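Local coordinates for dally-like protein (Drosophila melanogaster, PDB 3ODN) that probably acts as a cell-surface heparan sulfate proteoglycan of the glypican family, this chain being its helical core domain, linked to hedgehog signaling, at residues E163-M166 with R167-E171; Q305-G308 with Q309-N313. The protein carries 2 engineered substitutions. All coordinates share one frame; numbering follows the deposited sequence.

Interaction 1 of 2, residues E163-M166 with R167-E171; sequences ENYM and RCVSE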
ATOM      1  N   GLU A 163     -16.594  15.072  41.413  1.00 98.63           N
ATOM      2  CA  GLU A 163     -15.410  14.625  40.679  1.00 98.81           C
ATOM      3  C   GLU A 163     -14.827  13.308  41.234  1.00102.76           C
ATOM      4  O   GLU A 163     -14.408  12.449  40.450  1.00102.61           O
ATOM      5  CB  GLU A 163     -14.338  15.732  40.665  1.00101.11           C
ATOM      6  CG  GLU A 163     -13.404  15.653  39.459  1.00118.53           C
ATOM      7  CD  GLU A 163     -12.186  16.561  39.456  1.00152.43           C
ATOM      8  OE1 GLU A 163     -12.275  17.699  39.973  1.00155.63           O
ATOM      9  OE2 GLU A 163     -11.148  16.141  38.895  1.00150.51           O
ATOM     10  N   ASN A 164     -14.805  13.157  42.574  1.00 99.06           N
ATOM     11  CA  ASN A 164     -14.284  11.965  43.255  1.00100.51           C
ATOM     12  C   ASN A 164     -15.141  10.738  42.977  1.00100.52           C
ATOM     13  O   ASN A 164     -14.588   9.650  42.794  1.00101.40           O
ATOM     14  CB  ASN A 164     -14.143  12.191  44.765  1.00104.72           C
ATOM     15  CG  ASN A 164     -13.256  13.357  45.144  1.00136.48           C
ATOM     16  OD1 ASN A 164     -12.064  13.404  44.811  1.00130.15           O
ATOM     17  ND2 ASN A 164     -13.820  14.312  45.877  1.00131.83           N
ATOM     18  N   TYR A 165     -16.487  10.916  42.914  1.00 92.74           N
ATOM     19  CA  TYR A 165     -17.402   9.810  42.617  1.00 91.68           C
ATOM     20  C   TYR A 165     -17.224   9.315  41.172  1.00 91.93           C
ATOM     21  O   TYR A 165     -17.001   8.122  40.976  1.00 92.77           O
ATOM     22  CB  TYR A 165     -18.882  10.151  42.909  1.00 91.41           C
ATOM     23  CG  TYR A 165     -19.753   8.913  43.031  1.00 93.41           C
ATOM     24  CD1 TYR A 165     -20.033   8.353  44.273  1.00 98.75           C
ATOM     25  CD2 TYR A 165     -20.261   8.277  41.900  1.00 91.94           C
ATOM     26  CE1 TYR A 165     -20.817   7.205  44.390  1.00102.35           C
ATOM     27  CE2 TYR A 165     -21.024   7.115  42.002  1.00 94.68           C
ATOM     28  CZ  TYR A 165     -21.293   6.578  43.248  1.00107.51           C
ATOM     29  OH  TYR A 165     -22.055   5.440  43.355  1.00111.92           O
ATOM     30  N   MET A 166     -17.294  10.232  40.181  1.00 84.37           N
ATOM     31  CA  MET A 166     -17.161   9.913  38.758  1.00 82.49           C
ATOM     32  C   MET A 166     -15.829   9.269  38.358  1.00 88.97           C
ATOM     33  O   MET A 166     -15.809   8.484  37.414  1.00 86.76           O
ATOM     34  CB  MET A 166     -17.551  11.096  37.859  1.00 81.56           C
ATOM     35  CG  MET A 166     -19.055  11.448  37.910  1.00 84.03           C
ATOM     36  SD  MET A 166     -20.238  10.055  37.866  1.00 88.71           S
ATOM     37  CE  MET A 166     -20.038   9.483  36.176  1.00 84.07           C
ATOM     38  N   ARG A 167     -14.741   9.546  39.120  1.00 89.44           N
ATOM     39  CA  ARG A 167     -13.417   8.957  38.918  1.00 91.05           C
ATOM     40  C   ARG A 167     -13.452   7.465  39.261  1.00 99.75           C
ATOM     41  O   ARG A 167     -12.809   6.671  38.569  1.00100.01           O
ATOM     42  CB  ARG A 167     -12.359   9.676  39.770  1.00 92.81           C
ATOM     43  CG  ARG A 167     -11.534  10.695  38.994  1.00102.40           C
ATOM     44  CD  ARG A 167     -10.405  11.281  39.826  1.00114.62           C
ATOM     45  NE  ARG A 167     -10.789  12.547  40.461  1.00122.76           N
ATOM     46  CZ  ARG A 167     -10.779  12.770  41.772  1.00140.53           C
ATOM     47  NH1 ARG A 167     -10.393  11.818  42.614  1.00130.31           N
ATOM     48  NH2 ARG A 167     -11.149  13.951  42.252  1.00127.92           N
ATOM     49  N   CYS A 168     -14.221   7.089  40.318  1.00 99.78           N
ATOM     50  CA  CYS A 168     -14.417   5.703  40.783  1.00103.16           C
ATOM     51  C   CYS A 168     -15.191   4.908  39.724  1.00102.02           C
ATOM     52  O   CYS A 168     -14.885   3.741  39.471  1.00102.45           O
ATOM     53  CB  CYS A 168     -15.136   5.689  42.134  1.00107.22           C
ATOM     54  SG  CYS A 168     -15.756   4.057  42.647  1.00115.94           S
ATOM     55  N   VAL A 169     -16.195   5.568  39.112  1.00 94.04           N
ATOM     56  CA  VAL A 169     -17.067   5.047  38.055  1.00 91.14           C
ATOM     57  C   VAL A 169     -16.216   4.629  36.836  1.00 89.82           C
ATOM     58  O   VAL A 169     -16.362   3.495  36.377  1.00 88.59           O
ATOM     59  CB  VAL A 169     -18.197   6.066  37.720  1.00 92.29           C
ATOM     60  CG1 VAL A 169     -19.081   5.586  36.581  1.00 90.63           C
ATOM     61  CG2 VAL A 169     -19.046   6.363  38.955  1.00 94.09           C
ATOM     62  N   SER A 170     -15.286   5.511  36.383  1.00 84.33           N
ATOM     63  CA  SER A 170     -14.373   5.257  35.255  1.00 83.79           C
ATOM     64  C   SER A 170     -13.333   4.172  35.559  1.00 91.34           C
ATOM     65  O   SER A 170     -13.032   3.368  34.678  1.00 91.01           O
ATOM     66  CB  SER A 170     -13.687   6.539  34.793  1.00 85.53           C
ATOM     67  OG  SER A 170     -13.001   7.185  35.852  1.00 98.97           O
ATOM     68  N   GLU A 171     -12.798   4.144  36.806  1.00 91.31           N
ATOM     69  CA  GLU A 171     -11.829   3.152  37.281  1.00 94.39           C
ATOM     70  C   GLU A 171     -12.402   1.728  37.175  1.00 99.98           C
ATOM     71  O   GLU A 171     -11.676   0.805  36.806  1.00100.98           O
ATOM     72  CB  GLU A 171     -11.431   3.439  38.744  1.00 99.10           C
ATOM     73  CG  GLU A 171     -10.348   4.493  38.917  1.00111.03           C
ATOM     74  CD  GLU A 171      -9.309   4.166  39.972  1.00137.58           C
ATOM     75  OE1 GLU A 171      -9.648   4.192  41.179  1.00134.73           O
ATOM     76  OE2 GLU A 171      -8.147   3.896  39.590  1.00132.49           O
TER
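Arg167 reaches back over Glu163 and Asn164 along the first turn of helix 163-176, which belongs to the all-helical glypican core. Its CB lies 3.5 Å from Glu163 O, the carbonyl that also accepts the backbone N-H of Arg167 in an i to i-4 helical bond. CG runs past the same oxygen, and a bend about the CG-CD bond (chi3 -95°) turns the guanidinium toward the N-terminal end of the helix. Arg167 NE then faces Glu163 OE2 at 3.9 Å, a long salt bridge; carboxylate and guanidinium planes stand 84° apart, so the two charged groups do not pair flat against each other. Beyond CZ, both terminal nitrogens converge on Asn164 OD1. Arg167 NH2 bonds to Asn164 OD1 at 2.8 Å from above the amide plane, away from the lone pairs, while the bond from Arg167 NH1 to that same Asn164 OD1 is weak, at 3.2 Å. Asn164 ND2 is held in turn by Asp162, which helps to fix the rotation of the amide.

Another face of the helix is largely apolar. There Val169 CG2 meets Tyr165 CE2 at 3.7 Å and Met166 SD at 4.0 Å, the methionine lying alongside the valine and pointing the same way. Tyr165 and Val169 continue onto Val315 of helix 308-318, Tyr165 OH bonds to Gly320 O, and Cys168 forms a disulfide with Cys319. The carbonyl of Arg167 itself takes two donors from the same side of its plane, Glu171 N and the hydroxyl of Ser170, with Ser170 OG 2.8 Å from Arg167 O.

Interaction 2 of 2, residues Q305-G308 with Q309-N313; sequences QDSG and QDITN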
ATOM      1  N   GLN A 305     -28.484   0.895  28.107  1.00 84.73           N
ATOM      2  CA  GLN A 305     -29.889   1.189  28.419  1.00 87.24           C
ATOM      3  C   GLN A 305     -30.637  -0.043  28.949  1.00 96.99           C
ATOM      4  O   GLN A 305     -31.249   0.030  30.021  1.00 98.43           O
ATOM      5  CB  GLN A 305     -30.618   1.777  27.196  1.00 87.81           C
ATOM      6  CG  GLN A 305     -30.162   3.177  26.790  1.00 99.03           C
ATOM      7  CD  GLN A 305     -30.741   3.620  25.461  1.00119.80           C
ATOM      8  OE1 GLN A 305     -30.615   2.945  24.420  1.00117.62           O
ATOM      9  NE2 GLN A 305     -31.344   4.798  25.456  1.00108.92           N
ATOM     10  N   ASP A 306     -30.552  -1.179  28.216  1.00 96.27           N
ATOM     11  CA  ASP A 306     -31.190  -2.456  28.558  1.00101.66           C
ATOM     12  C   ASP A 306     -30.760  -3.003  29.931  1.00109.23           C
ATOM     13  O   ASP A 306     -31.560  -3.672  30.595  1.00114.35           O
ATOM     14  CB  ASP A 306     -30.949  -3.508  27.453  1.00104.42           C
ATOM     15  CG  ASP A 306     -31.566  -3.223  26.082  1.00113.00           C
ATOM     16  OD1 ASP A 306     -31.962  -2.062  25.830  1.00111.23           O
ATOM     17  OD2 ASP A 306     -31.600  -4.149  25.244  1.00121.44           O
ATOM     18  N   SER A 307     -29.516  -2.714  30.359  1.00102.91           N
ATOM     19  CA  SER A 307     -28.982  -3.160  31.649  1.00104.71           C
ATOM     20  C   SER A 307     -28.611  -1.997  32.578  1.00106.19           C
ATOM     21  O   SER A 307     -27.889  -2.193  33.560  1.00106.77           O
ATOM     22  CB  SER A 307     -27.803  -4.110  31.453  1.00108.96           C
ATOM     23  OG  SER A 307     -26.766  -3.499  30.703  1.00115.19           O
ATOM     24  N   GLY A 308     -29.166  -0.815  32.295  1.00100.34           N
ATOM     25  CA  GLY A 308     -28.956   0.402  33.079  1.00 97.75           C
ATOM     26  C   GLY A 308     -29.203   0.222  34.557  1.00104.11           C
ATOM     27  O   GLY A 308     -28.436   0.736  35.379  1.00103.08           O
ATOM     28  N   GLN A 309     -30.267  -0.542  34.895  1.00104.08           N
ATOM     29  CA  GLN A 309     -30.666  -0.865  36.270  1.00107.35           C
ATOM     30  C   GLN A 309     -29.573  -1.723  36.926  1.00109.28           C
ATOM     31  O   GLN A 309     -29.118  -1.397  38.024  1.00107.53           O
ATOM     32  CB  GLN A 309     -32.039  -1.588  36.320  1.00114.28           C
ATOM     33  CG  GLN A 309     -33.074  -1.174  35.252  1.00137.34           C
ATOM     34  CD  GLN A 309     -33.005  -2.003  33.975  1.00156.26           C
ATOM     35  OE1 GLN A 309     -31.972  -2.085  33.302  1.00144.53           O
ATOM     36  NE2 GLN A 309     -34.125  -2.597  33.586  1.00155.21           N
ATOM     37  N   ASP A 310     -29.121  -2.786  36.212  1.00106.41           N
ATOM     38  CA  ASP A 310     -28.058  -3.704  36.637  1.00107.57           C
ATOM     39  C   ASP A 310     -26.724  -2.973  36.851  1.00105.22           C
ATOM     40  O   ASP A 310     -26.092  -3.180  37.886  1.00106.96           O
ATOM     41  CB  ASP A 310     -27.878  -4.855  35.621  1.00110.90           C
ATOM     42  CG  ASP A 310     -29.045  -5.817  35.530  1.00128.74           C
ATOM     43  OD1 ASP A 310     -29.527  -6.271  36.594  1.00136.15           O
ATOM     44  OD2 ASP A 310     -29.448  -6.154  34.396  1.00134.41           O
ATOM     45  N   ILE A 311     -26.323  -2.104  35.890  1.00 94.52           N
ATOM     46  CA  ILE A 311     -25.085  -1.310  35.925  1.00 89.64           C
ATOM     47  C   ILE A 311     -24.997  -0.436  37.200  1.00 93.64           C
ATOM     48  O   ILE A 311     -24.028  -0.557  37.949  1.00 93.57           O
ATOM     49  CB  ILE A 311     -24.879  -0.508  34.595  1.00 87.10           C
ATOM     50  CG1 ILE A 311     -24.737  -1.467  33.393  1.00 87.36           C
ATOM     51  CG2 ILE A 311     -23.665   0.443  34.677  1.00 83.24           C
ATOM     52  CD1 ILE A 311     -24.943  -0.820  31.962  1.00 89.81           C
ATOM     53  N   THR A 312     -26.029   0.388  37.458  1.00 90.62           N
ATOM     54  CA  THR A 312     -26.143   1.294  38.617  1.00 91.09           C
ATOM     55  C   THR A 312     -25.925   0.575  39.977  1.00100.93           C
ATOM     56  O   THR A 312     -25.203   1.092  40.845  1.00 98.18           O
ATOM     57  CB  THR A 312     -27.468   2.078  38.543  1.00 94.03           C
ATOM     58  OG1 THR A 312     -27.665   2.569  37.208  1.00 91.70           O
ATOM     59  CG2 THR A 312     -27.517   3.217  39.515  1.00 85.74           C
ATOM     60  N   ASN A 313     -26.531  -0.630  40.130  1.00104.38           N
ATOM     61  CA  ASN A 313     -26.415  -1.489  41.315  1.00110.00           C
ATOM     62  C   ASN A 313     -24.954  -1.922  41.527  1.00116.27           C
ATOM     63  O   ASN A 313     -24.460  -1.856  42.652  1.00118.19           O
ATOM     64  CB  ASN A 313     -27.329  -2.729  41.192  1.00115.97           C
ATOM     65  CG  ASN A 313     -28.812  -2.442  41.073  1.00138.39           C
ATOM     66  OD1 ASN A 313     -29.384  -1.618  41.799  1.00134.69           O
ATOM     67  ND2 ASN A 313     -29.479  -3.165  40.188  1.00129.36           N
TER
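Gly308 and Ser307 lie at the junction between helix 293-306 and helix 308-318, and their carbonyls receive the first bonds of the new helix. Ser307 O accepts Ile311 N at 2.8 Å in an almost straight bond, with the N-H pointing nearly along the C=O axis. One residue later, Gly308 O is gripped twice by Thr312: its backbone N donates at 3.2 Å and its OG1 at 2.7 Å, the two approaching from opposite faces of the carbonyl plane. With chi1 at -45°, Thr312 OG1 lies beside its own backbone N and is directed back at the same oxygen. This hydroxyl also has a weak bond from Asn156 ND2, and the threonine packs on Phe152 and Leu155 of helix 136-155.

Ser307 occupies the N-cap position, yet its side chain does not cap the helix that follows. Its hydroxyl is instead turned toward the preceding helix, where OG bonds to Asn303 O. Across the contact, Ser307 OG also touches Ile311 CD1 at 3.5 Å. Ile311 CG1 lies 3.2 Å from Ser307 O, so the buried isoleucine side chain packs beside the carbonyl that its own N-H uses. The Gln309 chain bends at chi2 back toward the end of the preceding helix. Gly308 N still bonds to Gln305 O. This is a helix N-terminus, with Ser307 at the N-cap position and the carbonyls of Ser307 and Gly308 taking the first i to i-4 bonds, in the tight junction between two consecutive helices of the all-helical glypican core.

Overall arrangement
From the N terminus, the chain leaves helix 136-155 and soon enters helix 163-176, whose first two turns hold interaction 1. Interaction 2 comes much later, at the junction between helices 293-306 and 308-318. The two are in series and neither nests nor crosses; each is local and closes no large loop itself. The long loop is closed by the Cys168-Cys319 disulfide, which joins helix 163-176 to the residues just after helix 308-318. The contacts therefore sit as neighbours toward one end of the elongated core, centres about 17 Å apart and nearest atoms about 6 Å apart, and both pack against helix 136-155.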